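Local coordinates for HTH-type transcriptional regulator cbl (Escherichia coli K12, PDB 2FYI), which is a LysR-family transcription factor that may serve as an accessory regulator of the cys regulon, represented here by its cofactor-binding domain, at residues A[15-20]-A[44-49]; A[64-69]-A[203-208]; A[91-96]-A[178-183]; A[111-116]-A[159-164]. All coordinates share one frame; numbering follows the deposited sequence.

Interaction 1 (A[15-20]-A[44-49]); sequences VLTIAT and RLELIQ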
loop_
_atom_site.group_PDB
_atom_site.type_symbol
_atom_site.label_atom_id
_atom_site.label_comp_id
_atom_site.label_asym_id
_atom_site.label_seq_id
_atom_site.Cartn_x
_atom_site.Cartn_y
_atom_site.Cartn_z
ATOM N N VAL A 15 21.812 -5.596 -13.099
ATOM C CA VAL A 15 20.707 -5.364 -12.214
ATOM C C VAL A 15 19.680 -4.490 -12.924
ATOM O O VAL A 15 20.002 -3.410 -13.410
ATOM C CB VAL A 15 21.175 -4.672 -10.938
ATOM C CG1 VAL A 15 20.026 -4.575 -9.958
ATOM C CG2 VAL A 15 22.357 -5.409 -10.340
ATOM N N LEU A 16 18.439 -4.955 -12.991
ATOM C CA LEU A 16 17.375 -4.137 -13.534
ATOM C C LEU A 16 16.547 -3.600 -12.381
ATOM O O LEU A 16 15.963 -4.370 -11.636
ATOM C CB LEU A 16 16.484 -4.967 -14.448
ATOM C CG LEU A 16 15.230 -4.254 -14.934
ATOM C CD1 LEU A 16 15.599 -3.084 -15.812
ATOM C CD2 LEU A 16 14.381 -5.225 -15.694
ATOM N N THR A 17 16.486 -2.287 -12.225
ATOM C CA THR A 17 15.666 -1.730 -11.173
ATOM C C THR A 17 14.375 -1.121 -11.746
ATOM O O THR A 17 14.420 -0.220 -12.578
ATOM C CB THR A 17 16.440 -0.696 -10.329
ATOM O OG1 THR A 17 17.521 -1.344 -9.664
ATOM C CG2 THR A 17 15.537 -0.096 -9.267
ATOM N N ILE A 18 13.225 -1.615 -11.291
ATOM C CA ILE A 18 11.932 -1.098 -11.714
ATOM C C ILE A 18 11.248 -0.427 -10.547
ATOM O O ILE A 18 11.199 -0.987 -9.460
ATOM C CB ILE A 18 11.039 -2.219 -12.192
ATOM C CG1 ILE A 18 11.557 -2.712 -13.542
ATOM C CG2 ILE A 18 9.560 -1.770 -12.228
ATOM C CD1 ILE A 18 11.119 -4.120 -13.875
ATOM N N ALA A 19 10.736 0.777 -10.773
ATOM C CA ALA A 19 10.009 1.488 -9.749
ATOM C C ALA A 19 8.547 1.518 -10.161
ATOM O O ALA A 19 8.212 1.797 -11.326
ATOM C CB ALA A 19 10.559 2.874 -9.571
ATOM N N THR A 20 7.678 1.208 -9.217
ATOM C CA THR A 20 6.287 1.087 -9.555
ATOM C C THR A 20 5.314 1.300 -8.388
ATOM O O THR A 20 5.713 1.453 -7.239
ATOM C CB THR A 20 6.047 -0.262 -10.187
ATOM O OG1 THR A 20 4.798 -0.220 -10.859
ATOM C CG2 THR A 20 6.049 -1.370 -9.154
ATOM N N ARG A 44 19.672 -9.882 -12.468
ATOM C CA ARG A 44 19.023 -9.606 -11.182
ATOM C C ARG A 44 17.960 -8.506 -11.304
ATOM O O ARG A 44 18.214 -7.380 -11.786
ATOM C CB ARG A 44 20.081 -9.240 -10.145
ATOM C CG ARG A 44 19.567 -8.611 -8.902
ATOM C CD ARG A 44 20.735 -8.278 -7.962
ATOM N NE ARG A 44 20.233 -7.575 -6.778
ATOM C CZ ARG A 44 20.253 -8.052 -5.534
ATOM N NH1 ARG A 44 19.738 -7.324 -4.548
ATOM N NH2 ARG A 44 20.788 -9.239 -5.269
ATOM N N LEU A 45 16.760 -8.848 -10.874
ATOM C CA LEU A 45 15.631 -7.953 -10.965
ATOM C C LEU A 45 15.331 -7.346 -9.587
ATOM O O LEU A 45 15.112 -8.077 -8.656
ATOM C CB LEU A 45 14.433 -8.755 -11.442
ATOM C CG LEU A 45 13.169 -7.926 -11.491
ATOM C CD1 LEU A 45 13.277 -6.902 -12.624
ATOM C CD2 LEU A 45 12.015 -8.832 -11.743
ATOM N N GLU A 46 15.323 -6.022 -9.447
ATOM C CA GLU A 46 14.914 -5.375 -8.185
ATOM C C GLU A 46 13.714 -4.452 -8.378
ATOM O O GLU A 46 13.638 -3.746 -9.403
ATOM C CB GLU A 46 16.027 -4.529 -7.613
ATOM C CG GLU A 46 17.249 -5.275 -7.215
ATOM C CD GLU A 46 18.457 -4.342 -7.034
ATOM O OE1 GLU A 46 18.282 -3.103 -7.267
ATOM O OE2 GLU A 46 19.576 -4.848 -6.685
ATOM N N LEU A 47 12.793 -4.425 -7.406
ATOM C CA LEU A 47 11.654 -3.511 -7.488
ATOM C C LEU A 47 11.576 -2.577 -6.314
ATOM O O LEU A 47 11.789 -3.008 -5.186
ATOM C CB LEU A 47 10.335 -4.260 -7.488
ATOM C CG LEU A 47 9.956 -5.465 -8.344
ATOM C CD1 LEU A 47 8.578 -5.084 -8.944
ATOM C CD2 LEU A 47 10.998 -5.793 -9.427
ATOM N N ILE A 48 11.224 -1.317 -6.574
ATOM C CA ILE A 48 10.926 -0.350 -5.518
ATOM C C ILE A 48 9.472 0.033 -5.683
ATOM O O ILE A 48 9.025 0.335 -6.791
ATOM C CB ILE A 48 11.756 0.955 -5.634
ATOM C CG1 ILE A 48 13.057 0.702 -6.416
ATOM C CG2 ILE A 48 11.983 1.582 -4.260
ATOM C CD1 ILE A 48 14.366 1.494 -5.946
ATOM N N GLN A 49 8.722 0.015 -4.591
ATOM C CA GLN A 49 7.351 0.485 -4.637
ATOM C C GLN A 49 7.276 1.914 -4.151
ATOM O O GLN A 49 7.875 2.261 -3.145
ATOM C CB GLN A 49 6.469 -0.369 -3.748
ATOM C CG GLN A 49 5.010 0.095 -3.661
ATOM C CD GLN A 49 4.219 -0.764 -2.687
ATOM O OE1 GLN A 49 4.777 -1.683 -2.065
ATOM N NE2 GLN A 49 2.935 -0.481 -2.539
#

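Interaction 2 (A[64-69]-A[203-208]); sequences ADIGIA and NYVWRF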
loop_
_atom_site.group_PDB
_atom_site.type_symbol
_atom_site.label_atom_id
_atom_site.label_comp_id
_atom_site.label_asym_id
_atom_site.label_seq_id
_atom_site.Cartn_x
_atom_site.Cartn_y
_atom_site.Cartn_z
ATOM N N ALA A 64 16.365 4.332 -10.669
ATOM C CA ALA A 64 15.587 3.266 -11.273
ATOM C C ALA A 64 15.771 3.328 -12.768
ATOM O O ALA A 64 15.948 4.394 -13.321
ATOM C CB ALA A 64 14.143 3.409 -10.917
ATOM N N ASP A 65 15.708 2.180 -13.416
ATOM C CA ASP A 65 15.817 2.090 -14.849
ATOM C C ASP A 65 14.468 2.363 -15.549
ATOM O O ASP A 65 14.408 3.158 -16.472
ATOM C CB ASP A 65 16.411 0.718 -15.217
ATOM C CG ASP A 65 17.737 0.391 -14.433
ATOM O OD1 ASP A 65 18.675 1.236 -14.408
ATOM O OD2 ASP A 65 17.880 -0.731 -13.860
ATOM N N ILE A 66 13.392 1.717 -15.094
ATOM C CA ILE A 66 12.049 1.872 -15.672
ATOM C C ILE A 66 11.037 2.291 -14.607
ATOM O O ILE A 66 11.055 1.754 -13.499
ATOM C CB ILE A 66 11.553 0.539 -16.260
ATOM C CG1 ILE A 66 12.575 -0.003 -17.240
ATOM C CG2 ILE A 66 10.256 0.709 -16.981
ATOM C CD1 ILE A 66 12.379 -1.427 -17.532
ATOM N N GLY A 67 10.160 3.243 -14.936
ATOM C CA GLY A 67 9.112 3.659 -14.021
ATOM C C GLY A 67 7.773 3.222 -14.576
ATOM O O GLY A 67 7.529 3.346 -15.781
ATOM N N ILE A 68 6.901 2.700 -13.714
ATOM C CA ILE A 68 5.578 2.256 -14.173
ATOM C C ILE A 68 4.480 2.757 -13.263
ATOM O O ILE A 68 4.428 2.406 -12.069
ATOM C CB ILE A 68 5.484 0.730 -14.243
ATOM C CG1 ILE A 68 6.488 0.188 -15.270
ATOM C CG2 ILE A 68 4.082 0.315 -14.594
ATOM C CD1 ILE A 68 7.091 -1.167 -14.899
ATOM N N ALA A 69 3.604 3.586 -13.828
ATOM C CA ALA A 69 2.512 4.195 -13.063
ATOM C C ALA A 69 1.439 4.719 -14.001
ATOM O O ALA A 69 1.644 4.791 -15.222
ATOM C CB ALA A 69 3.034 5.303 -12.202
ATOM N N ASN A 203 21.051 -3.774 -22.556
ATOM C CA ASN A 203 20.177 -4.420 -23.538
ATOM C C ASN A 203 18.854 -4.906 -22.949
ATOM O O ASN A 203 17.796 -4.776 -23.580
ATOM C CB ASN A 203 20.896 -5.563 -24.258
ATOM C CG ASN A 203 21.337 -6.679 -23.315
ATOM O OD1 ASN A 203 22.058 -6.443 -22.351
ATOM N ND2 ASN A 203 20.899 -7.910 -23.599
ATOM N N TYR A 204 18.909 -5.448 -21.730
ATOM C CA TYR A 204 17.719 -6.001 -21.090
ATOM C C TYR A 204 16.612 -4.982 -20.723
ATOM O O TYR A 204 15.435 -5.361 -20.608
ATOM C CB TYR A 204 18.083 -6.881 -19.900
ATOM C CG TYR A 204 18.920 -6.213 -18.860
ATOM C CD1 TYR A 204 20.255 -6.586 -18.668
ATOM C CD2 TYR A 204 18.393 -5.210 -18.047
ATOM C CE1 TYR A 204 21.056 -5.970 -17.674
ATOM C CE2 TYR A 204 19.175 -4.577 -17.048
ATOM C CZ TYR A 204 20.504 -4.961 -16.865
ATOM O OH TYR A 204 21.283 -4.349 -15.889
ATOM N N VAL A 205 16.969 -3.709 -20.538
ATOM C CA VAL A 205 15.956 -2.698 -20.225
ATOM C C VAL A 205 15.139 -2.555 -21.482
ATOM O O VAL A 205 13.916 -2.565 -21.436
ATOM C CB VAL A 205 16.574 -1.316 -19.909
ATOM C CG1 VAL A 205 15.490 -0.230 -19.759
ATOM C CG2 VAL A 205 17.483 -1.395 -18.707
ATOM N N TRP A 206 15.827 -2.450 -22.622
ATOM C CA TRP A 206 15.131 -2.255 -23.898
ATOM C C TRP A 206 14.187 -3.422 -24.151
ATOM O O TRP A 206 13.047 -3.234 -24.577
ATOM C CB TRP A 206 16.100 -2.078 -25.062
ATOM C CG TRP A 206 17.020 -0.922 -24.926
ATOM C CD1 TRP A 206 18.405 -0.958 -24.856
ATOM C CD2 TRP A 206 16.656 0.452 -24.853
ATOM N NE1 TRP A 206 18.913 0.321 -24.753
ATOM C CE2 TRP A 206 17.860 1.205 -24.745
ATOM C CE3 TRP A 206 15.437 1.131 -24.867
ATOM C CZ2 TRP A 206 17.860 2.607 -24.647
ATOM C CZ3 TRP A 206 15.440 2.516 -24.770
ATOM C CH2 TRP A 206 16.640 3.238 -24.663
ATOM N N ARG A 207 14.656 -4.628 -23.844
ATOM C CA ARG A 207 13.807 -5.781 -24.006
ATOM C C ARG A 207 12.583 -5.798 -23.097
ATOM O O ARG A 207 11.502 -6.158 -23.530
ATOM C CB ARG A 207 14.572 -7.073 -23.843
ATOM C CG ARG A 207 13.696 -8.210 -24.315
ATOM C CD ARG A 207 13.575 -8.178 -25.843
ATOM N NE ARG A 207 14.709 -8.910 -26.409
ATOM C CZ ARG A 207 14.683 -10.219 -26.686
ATOM N NH1 ARG A 207 13.555 -10.920 -26.486
ATOM N NH2 ARG A 207 15.768 -10.830 -27.182
ATOM N N PHE A 208 12.749 -5.420 -21.836
ATOM C CA PHE A 208 11.632 -5.436 -20.913
ATOM C C PHE A 208 10.451 -4.669 -21.461
ATOM O O PHE A 208 9.310 -5.104 -21.348
ATOM C CB PHE A 208 12.027 -4.823 -19.581
ATOM C CG PHE A 208 10.955 -4.937 -18.536
ATOM C CD1 PHE A 208 10.942 -5.996 -17.654
ATOM C CD2 PHE A 208 9.936 -3.991 -18.453
ATOM C CE1 PHE A 208 9.931 -6.109 -16.699
ATOM C CE2 PHE A 208 8.926 -4.100 -17.488
ATOM C CZ PHE A 208 8.929 -5.160 -16.622
#

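Interaction 3 (A[91-96]-A[178-183]); sequences LLVPHD and IRLDTR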
loop_
_atom_site.group_PDB
_atom_site.type_symbol
_atom_site.label_atom_id
_atom_site.label_comp_id
_atom_site.label_asym_id
_atom_site.label_seq_id
_atom_site.Cartn_x
_atom_site.Cartn_y
_atom_site.Cartn_z
ATOM N N LEU A 91 -16.951 -0.823 -9.596
ATOM C CA LEU A 91 -17.585 -0.514 -8.320
ATOM C C LEU A 91 -17.612 -1.783 -7.507
ATOM O O LEU A 91 -18.107 -2.807 -7.970
ATOM C CB LEU A 91 -18.996 0.046 -8.550
ATOM C CG LEU A 91 -19.745 0.567 -7.320
ATOM C CD1 LEU A 91 -18.964 1.649 -6.653
ATOM C CD2 LEU A 91 -21.092 1.100 -7.681
ATOM N N LEU A 92 -17.046 -1.731 -6.309
ATOM C CA LEU A 92 -16.986 -2.923 -5.437
ATOM C C LEU A 92 -17.984 -2.838 -4.274
ATOM O O LEU A 92 -17.907 -1.940 -3.451
ATOM C CB LEU A 92 -15.561 -3.114 -4.912
ATOM C CG LEU A 92 -15.234 -4.340 -4.053
ATOM C CD1 LEU A 92 -15.400 -5.593 -4.855
ATOM C CD2 LEU A 92 -13.814 -4.259 -3.495
ATOM N N VAL A 93 -18.934 -3.750 -4.207
ATOM C CA VAL A 93 -19.980 -3.650 -3.174
ATOM C C VAL A 93 -20.266 -4.981 -2.518
ATOM O O VAL A 93 -20.001 -6.016 -3.099
ATOM C CB VAL A 93 -21.323 -3.168 -3.740
ATOM C CG1 VAL A 93 -21.163 -1.793 -4.325
ATOM C CG2 VAL A 93 -21.851 -4.132 -4.779
ATOM N N PRO A 94 -20.789 -4.975 -1.289
ATOM C CA PRO A 94 -21.168 -6.245 -0.664
ATOM C C PRO A 94 -22.271 -6.983 -1.418
ATOM O O PRO A 94 -23.067 -6.363 -2.116
ATOM C CB PRO A 94 -21.662 -5.824 0.719
ATOM C CG PRO A 94 -21.124 -4.472 0.935
ATOM C CD PRO A 94 -21.009 -3.831 -0.390
ATOM N N HIS A 95 -22.309 -8.304 -1.253
ATOM C CA HIS A 95 -23.229 -9.171 -2.006
ATOM C C HIS A 95 -24.682 -8.695 -2.027
ATOM O O HIS A 95 -25.365 -8.828 -3.053
ATOM C CB HIS A 95 -23.173 -10.640 -1.532
ATOM C CG HIS A 95 -22.276 -11.521 -2.356
ATOM N ND1 HIS A 95 -22.062 -11.321 -3.704
ATOM C CD2 HIS A 95 -21.561 -12.625 -2.025
ATOM C CE1 HIS A 95 -21.236 -12.247 -4.163
ATOM N NE2 HIS A 95 -20.914 -13.048 -3.163
ATOM N N ASP A 96 -25.163 -8.158 -0.912
ATOM C CA ASP A 96 -26.570 -7.846 -0.826
ATOM C C ASP A 96 -26.865 -6.346 -0.752
ATOM O O ASP A 96 -27.858 -5.940 -0.143
ATOM C CB ASP A 96 -27.233 -8.662 0.306
ATOM C CG ASP A 96 -27.915 -10.046 -0.216
ATOM O OD1 ASP A 96 -27.480 -10.628 -1.274
ATOM O OD2 ASP A 96 -28.901 -10.564 0.438
ATOM N N ILE A 178 -18.956 -8.155 -4.711
ATOM C CA ILE A 178 -19.223 -8.271 -6.143
ATOM C C ILE A 178 -18.781 -6.985 -6.853
ATOM O O ILE A 178 -18.884 -5.889 -6.283
ATOM C CB ILE A 178 -20.720 -8.592 -6.395
ATOM C CG1 ILE A 178 -21.072 -8.496 -7.878
ATOM C CG2 ILE A 178 -21.616 -7.691 -5.562
ATOM C CD1 ILE A 178 -22.393 -9.184 -8.232
ATOM N N ARG A 179 -18.261 -7.118 -8.072
ATOM C CA ARG A 179 -17.851 -5.954 -8.871
ATOM C C ARG A 179 -18.960 -5.524 -9.838
ATOM O O ARG A 179 -19.413 -6.314 -10.624
ATOM C CB ARG A 179 -16.565 -6.275 -9.633
ATOM C CG ARG A 179 -15.311 -5.963 -8.845
ATOM C CD ARG A 179 -14.153 -6.982 -9.047
ATOM N NE ARG A 179 -13.087 -6.775 -8.045
ATOM C CZ ARG A 179 -12.170 -5.792 -8.102
ATOM N NH1 ARG A 179 -12.151 -4.941 -9.136
ATOM N NH2 ARG A 179 -11.257 -5.665 -7.139
ATOM N N LEU A 180 -19.422 -4.288 -9.769
ATOM C CA LEU A 180 -20.421 -3.832 -10.732
ATOM C C LEU A 180 -19.732 -2.976 -11.802
ATOM O O LEU A 180 -18.828 -2.165 -11.495
ATOM C CB LEU A 180 -21.522 -3.051 -10.037
ATOM C CG LEU A 180 -22.240 -3.717 -8.846
ATOM C CD1 LEU A 180 -23.361 -2.886 -8.226
ATOM C CD2 LEU A 180 -22.754 -5.039 -9.305
ATOM N N ASP A 181 -20.122 -3.179 -13.057
ATOM C CA ASP A 181 -19.422 -2.594 -14.197
ATOM C C ASP A 181 -19.795 -1.118 -14.331
ATOM O O ASP A 181 -20.968 -0.787 -14.494
ATOM C CB ASP A 181 -19.826 -3.365 -15.463
ATOM C CG ASP A 181 -19.297 -2.725 -16.766
ATOM O OD1 ASP A 181 -19.113 -1.493 -16.805
ATOM O OD2 ASP A 181 -19.080 -3.450 -17.773
ATOM N N THR A 182 -18.806 -0.230 -14.266
ATOM C CA THR A 182 -19.076 1.197 -14.418
ATOM C C THR A 182 -18.239 1.868 -15.501
ATOM O O THR A 182 -17.937 3.048 -15.403
ATOM C CB THR A 182 -18.857 1.967 -13.096
ATOM O OG1 THR A 182 -17.487 1.844 -12.676
ATOM C CG2 THR A 182 -19.760 1.441 -12.016
ATOM N N ARG A 183 -17.859 1.132 -16.535
ATOM C CA ARG A 183 -17.085 1.721 -17.618
ATOM C C ARG A 183 -17.846 2.837 -18.319
ATOM O O ARG A 183 -17.251 3.776 -18.844
ATOM C CB ARG A 183 -16.718 0.672 -18.648
ATOM C CG ARG A 183 -15.706 -0.301 -18.187
ATOM C CD ARG A 183 -15.684 -1.550 -19.101
ATOM N NE ARG A 183 -14.873 -2.636 -18.520
ATOM C CZ ARG A 183 -15.194 -3.301 -17.406
ATOM N NH1 ARG A 183 -16.318 -3.009 -16.733
ATOM N NH2 ARG A 183 -14.389 -4.258 -16.948
#

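Interaction 4 (A[111-116]-A[159-164]); sequences AKWPLI and LGIGLV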
loop_
_atom_site.group_PDB
_atom_site.type_symbol
_atom_site.label_atom_id
_atom_site.label_comp_id
_atom_site.label_asym_id
_atom_site.label_seq_id
_atom_site.Cartn_x
_atom_site.Cartn_y
_atom_site.Cartn_z
ATOM N N ALA A 111 -23.416 8.613 -6.092
ATOM C CA ALA A 111 -22.944 9.739 -5.289
ATOM C C ALA A 111 -23.570 9.813 -3.886
ATOM O O ALA A 111 -23.051 10.487 -2.997
ATOM C CB ALA A 111 -23.112 11.030 -6.032
ATOM N N LYS A 112 -24.684 9.106 -3.710
ATOM C CA LYS A 112 -25.422 9.042 -2.456
ATOM C C LYS A 112 -24.706 8.275 -1.387
ATOM O O LYS A 112 -25.020 8.470 -0.219
ATOM C CB LYS A 112 -26.759 8.376 -2.656
ATOM C CG LYS A 112 -27.563 9.097 -3.664
ATOM C CD LYS A 112 -29.046 8.832 -3.473
ATOM C CE LYS A 112 -29.870 9.285 -4.692
ATOM N NZ LYS A 112 -29.532 10.699 -5.111
ATOM N N TRP A 113 -23.757 7.410 -1.738
ATOM C CA TRP A 113 -23.197 6.503 -0.722
ATOM C C TRP A 113 -21.806 6.901 -0.283
ATOM O O TRP A 113 -21.101 7.616 -1.014
ATOM C CB TRP A 113 -23.147 5.098 -1.262
ATOM C CG TRP A 113 -24.436 4.697 -1.800
ATOM C CD1 TRP A 113 -24.999 5.047 -3.029
ATOM C CD2 TRP A 113 -25.371 3.881 -1.150
ATOM N NE1 TRP A 113 -26.246 4.477 -3.148
ATOM C CE2 TRP A 113 -26.498 3.763 -2.006
ATOM C CE3 TRP A 113 -25.375 3.238 0.078
ATOM C CZ2 TRP A 113 -27.589 3.025 -1.673
ATOM C CZ3 TRP A 113 -26.459 2.534 0.423
ATOM C CH2 TRP A 113 -27.561 2.411 -0.454
ATOM N N PRO A 114 -21.397 6.465 0.920
ATOM C CA PRO A 114 -20.007 6.668 1.368
ATOM C C PRO A 114 -18.986 6.024 0.410
ATOM O O PRO A 114 -19.084 4.849 0.164
ATOM C CB PRO A 114 -19.994 5.961 2.747
ATOM C CG PRO A 114 -21.404 6.000 3.193
ATOM C CD PRO A 114 -22.217 5.802 1.950
ATOM N N LEU A 115 -18.033 6.764 -0.139
ATOM C CA LEU A 115 -17.053 6.129 -1.030
ATOM C C LEU A 115 -15.755 5.791 -0.357
ATOM O O LEU A 115 -15.264 6.535 0.518
ATOM C CB LEU A 115 -16.681 7.008 -2.178
ATOM C CG LEU A 115 -17.838 7.144 -3.128
ATOM C CD1 LEU A 115 -17.344 7.818 -4.426
ATOM C CD2 LEU A 115 -18.455 5.760 -3.378
ATOM N N ILE A 116 -15.180 4.675 -0.794
ATOM C CA ILE A 116 -13.872 4.281 -0.359
ATOM C C ILE A 116 -13.073 4.169 -1.620
ATOM O O ILE A 116 -13.311 3.301 -2.445
ATOM C CB ILE A 116 -13.898 2.941 0.339
ATOM C CG1 ILE A 116 -14.938 2.946 1.436
ATOM C CG2 ILE A 116 -12.531 2.601 0.920
ATOM C CD1 ILE A 116 -15.164 1.579 1.932
ATOM N N LEU A 159 -17.965 -0.096 5.995
ATOM C CA LEU A 159 -17.777 1.353 5.998
ATOM C C LEU A 159 -18.400 2.127 4.830
ATOM O O LEU A 159 -18.719 3.306 5.018
ATOM C CB LEU A 159 -16.306 1.658 6.036
ATOM C CG LEU A 159 -15.935 3.059 6.485
ATOM C CD1 LEU A 159 -16.247 3.238 7.977
ATOM C CD2 LEU A 159 -14.455 3.282 6.203
ATOM N N GLY A 160 -18.563 1.487 3.658
ATOM C CA GLY A 160 -18.982 2.157 2.412
ATOM C C GLY A 160 -18.775 1.331 1.126
ATOM O O GLY A 160 -18.442 0.152 1.177
ATOM N N ILE A 161 -18.974 1.910 -0.043
ATOM C CA ILE A 161 -18.691 1.172 -1.271
ATOM C C ILE A 161 -17.358 1.621 -1.895
ATOM O O ILE A 161 -16.816 2.677 -1.540
ATOM C CB ILE A 161 -19.801 1.372 -2.300
ATOM C CG1 ILE A 161 -19.847 2.839 -2.724
ATOM C CG2 ILE A 161 -21.118 0.923 -1.739
ATOM C CD1 ILE A 161 -21.100 3.258 -3.381
ATOM N N GLY A 162 -16.824 0.843 -2.826
ATOM C CA GLY A 162 -15.484 1.138 -3.314
ATOM C C GLY A 162 -15.415 1.389 -4.797
ATOM O O GLY A 162 -16.113 0.737 -5.590
ATOM N N LEU A 163 -14.584 2.347 -5.187
ATOM C CA LEU A 163 -14.197 2.473 -6.588
ATOM C C LEU A 163 -12.782 1.945 -6.717
ATOM O O LEU A 163 -11.862 2.497 -6.115
ATOM C CB LEU A 163 -14.299 3.920 -7.046
ATOM C CG LEU A 163 -15.775 4.258 -7.308
ATOM C CD1 LEU A 163 -15.993 5.718 -7.461
ATOM C CD2 LEU A 163 -16.275 3.558 -8.542
ATOM N N VAL A 164 -12.611 0.839 -7.432
ATOM C CA VAL A 164 -11.292 0.219 -7.581
ATOM C C VAL A 164 -10.954 -0.040 -9.034
ATOM O O VAL A 164 -11.831 -0.314 -9.836
ATOM C CB VAL A 164 -11.199 -1.122 -6.850
ATOM C CG1 VAL A 164 -11.353 -0.921 -5.405
ATOM C CG2 VAL A 164 -12.273 -2.061 -7.331
#

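Interaction 1 (A[15-20]-A[44-49])
Strands 15-20 and 44-49 run parallel with their axes 21° apart, paired without a break from Val15-Arg44 to Thr20-Gln49 by five backbone hydrogen bonds, the shortest from Leu16 N to Arg44 O (2.7 Å). On the face of Val15, Thr17 and Ile48, Glu46 extends beyond CG and lays its carboxylate against Val15 CG1. Its OE2 takes Arg44 NE on the anti lone pair at 2.8 Å, while Thr17 OG1 and Glu46 OE1 form at most a weak hydrogen bond (3.1 Å). An alanine at Glu46 would remove this carboxylate and would probably leave the Arg44 guanidinium less firmly oriented toward Asp140 of the second subunit. On the other face, Leu45 CD1 sits 3.7 Å from both Leu16 CD2 and Ile18 CD1, under helix 29-39. Leu47 and Ile48 continue the sheet into a strand of the second subunit. Helices 22-27 and 29-39 between the two strands make the pair a beta-alpha-beta crossover, as in periplasmic-binding-protein folds.

Interaction 2 (A[64-69]-A[203-208])
The start of helix 203-212 packs on strand 66-69 entirely through apolar groups, with the two short axes 10.9 Å apart at their closest. Tyr204 directs its hydroxyl to strand 14-20, in a weak hydrogen bond with Val15 O, and its own carbonyl oxygen receives Phe208 N within the helix. Val205 makes the first real contact. With CG1 anti to the backbone N (chi1 173°), it slides alongside Ile66 in the opposite sense, Val205 CG1 lying 3.9 Å from Ile66 CG1. Its other methyl, CG2, rests 4.2 Å from Asp65 CB, while the Asp65 carboxylate accepts a hydrogen bond from Thr17 N. Trp206 leaves the helix away from the strand, but its side chain turns back to pack on Leu195 and makes a cation-pi contact with Lys222. One turn on from Tyr204, Phe208 extends toward the strand with CG anti to the backbone N (chi1 -174°). Ile66 CD1 approaches its ring obliquely, 3.7 Å from Phe208 CD2, and Ile68 CD1 reaches Phe208 CE2 more loosely at 4.3 Å. Around this buried seam, Ile18 of strand 14-20 and Leu29 and Val32 of helix 29-39 also pack on Phe208, while Leu195 and Val191 of strand 189-196 touch Ile66 and Ile68.

Interaction 3 (A[91-96]-A[178-183])
Val93 (chi1 -61°) and Ile178 (chi1 171°) each place CG2 in the crowded position between backbone N and carbonyl carbon, and these two methyls meet at 3.7 Å as the two side chains run alongside each other in the same sense. Leu180, its CG beside the backbone N, brings CD1 to 4.0 Å from Val93 CG2, so that one valine methyl touches both Ile178 and Leu180. On the other face Leu92 and Arg179 meet at a slant: the arginine bends at chi2 (143°) and its CG comes to 4.0 Å from Leu92 CD1. Beyond this apolar stem the guanidinium forms a salt bridge with Glu174 and a hydrogen bond with Ser168. The backbones join as antiparallel strands with two hydrogen-bonded pairs, Leu91-Leu180 and Val93-Ile178, each bonded in both directions; the shortest bond runs from Leu180 N to Leu91 O (2.7 Å). Past the strand, Thr182 CG2 packs on Leu91 CB at 3.8 Å. Asp181 forms an Asx turn, its OD1 accepting from Arg183 N (2.9 Å), and its OD2 pairs with the Arg183 guanidinium, which also reaches Glu166. Strand 79-94 pairs with both 177-180 and 161-165; Leu91 and Val93 lean on Leu163 and Ile161 of the latter, while Lys152 and Val155 of helix 148-157 pack on Leu92 and Pro94.

Interaction 4 (A[111-116]-A[159-164])
Three backbone hydrogen bonds join the segments as a short parallel ladder. Ile116 N donates to Ile161 O at 2.7 Å, nearly along the carbonyl axis, and Ile161 N donates to Pro114 O at 2.9 Å. The third, from Leu163 N to Ile116 O, is longer at 3.2 Å, with its donor above the carbonyl plane. Just before the ladder, Gly160 lies so near Pro114 O that a side chain would run into it. Leu115 and Ile161 share one face of the sheet and meet at a slant: Leu115 CD2 packs on Ile161 CG1, and Leu115 CD1 continues to Leu163 CD1 at 3.9 Å. Ile161 holds CG1 in the crowded position (chi1 65°), which brings Ile161 CD1 to 3.5 Å from Trp113 CB. Ile116 occupies the other face, paired with Gly162; its CD1 lies along the backbone of Gly160, 3.7 Å from Gly160 O, and more loosely meets Leu159 CB at 4.3 Å. An alanine at Ile116 would remove this branch and would probably loosen the packing over the Leu159-Gly160 backbone and against the helix beyond. That helix, 148-157, touches Ile116 through Ile151, Tyr154 and Val155. Strand 141-145 pairs with strand 115-118, Phe132 of helix 125-134 packs on Leu115, and Gly162 passes the sheet on to Leu92 of strand 79-94.

Overall arrangement
From the N terminus, interaction 1 comes first, closing a mostly helical crossover between neighbouring strands before any other contact opens. Interaction 2 then begins a long loop, brought shut only when helix 203-212 returns to the strands of the first lobe. Within that span lies interaction 3, and within interaction 3 in turn lies interaction 4; none of the loops cross. Space follows the same division: the centres of interactions 1 and 2 are about 9 Å apart and those of 3 and 4 about 10 Å, whereas the two pairs sit on opposite sides of the chain's centre, 33 to 36 Å apart, consistent with the two-lobed periplasmic-binding-protein fold of LysR cofactor-binding domains.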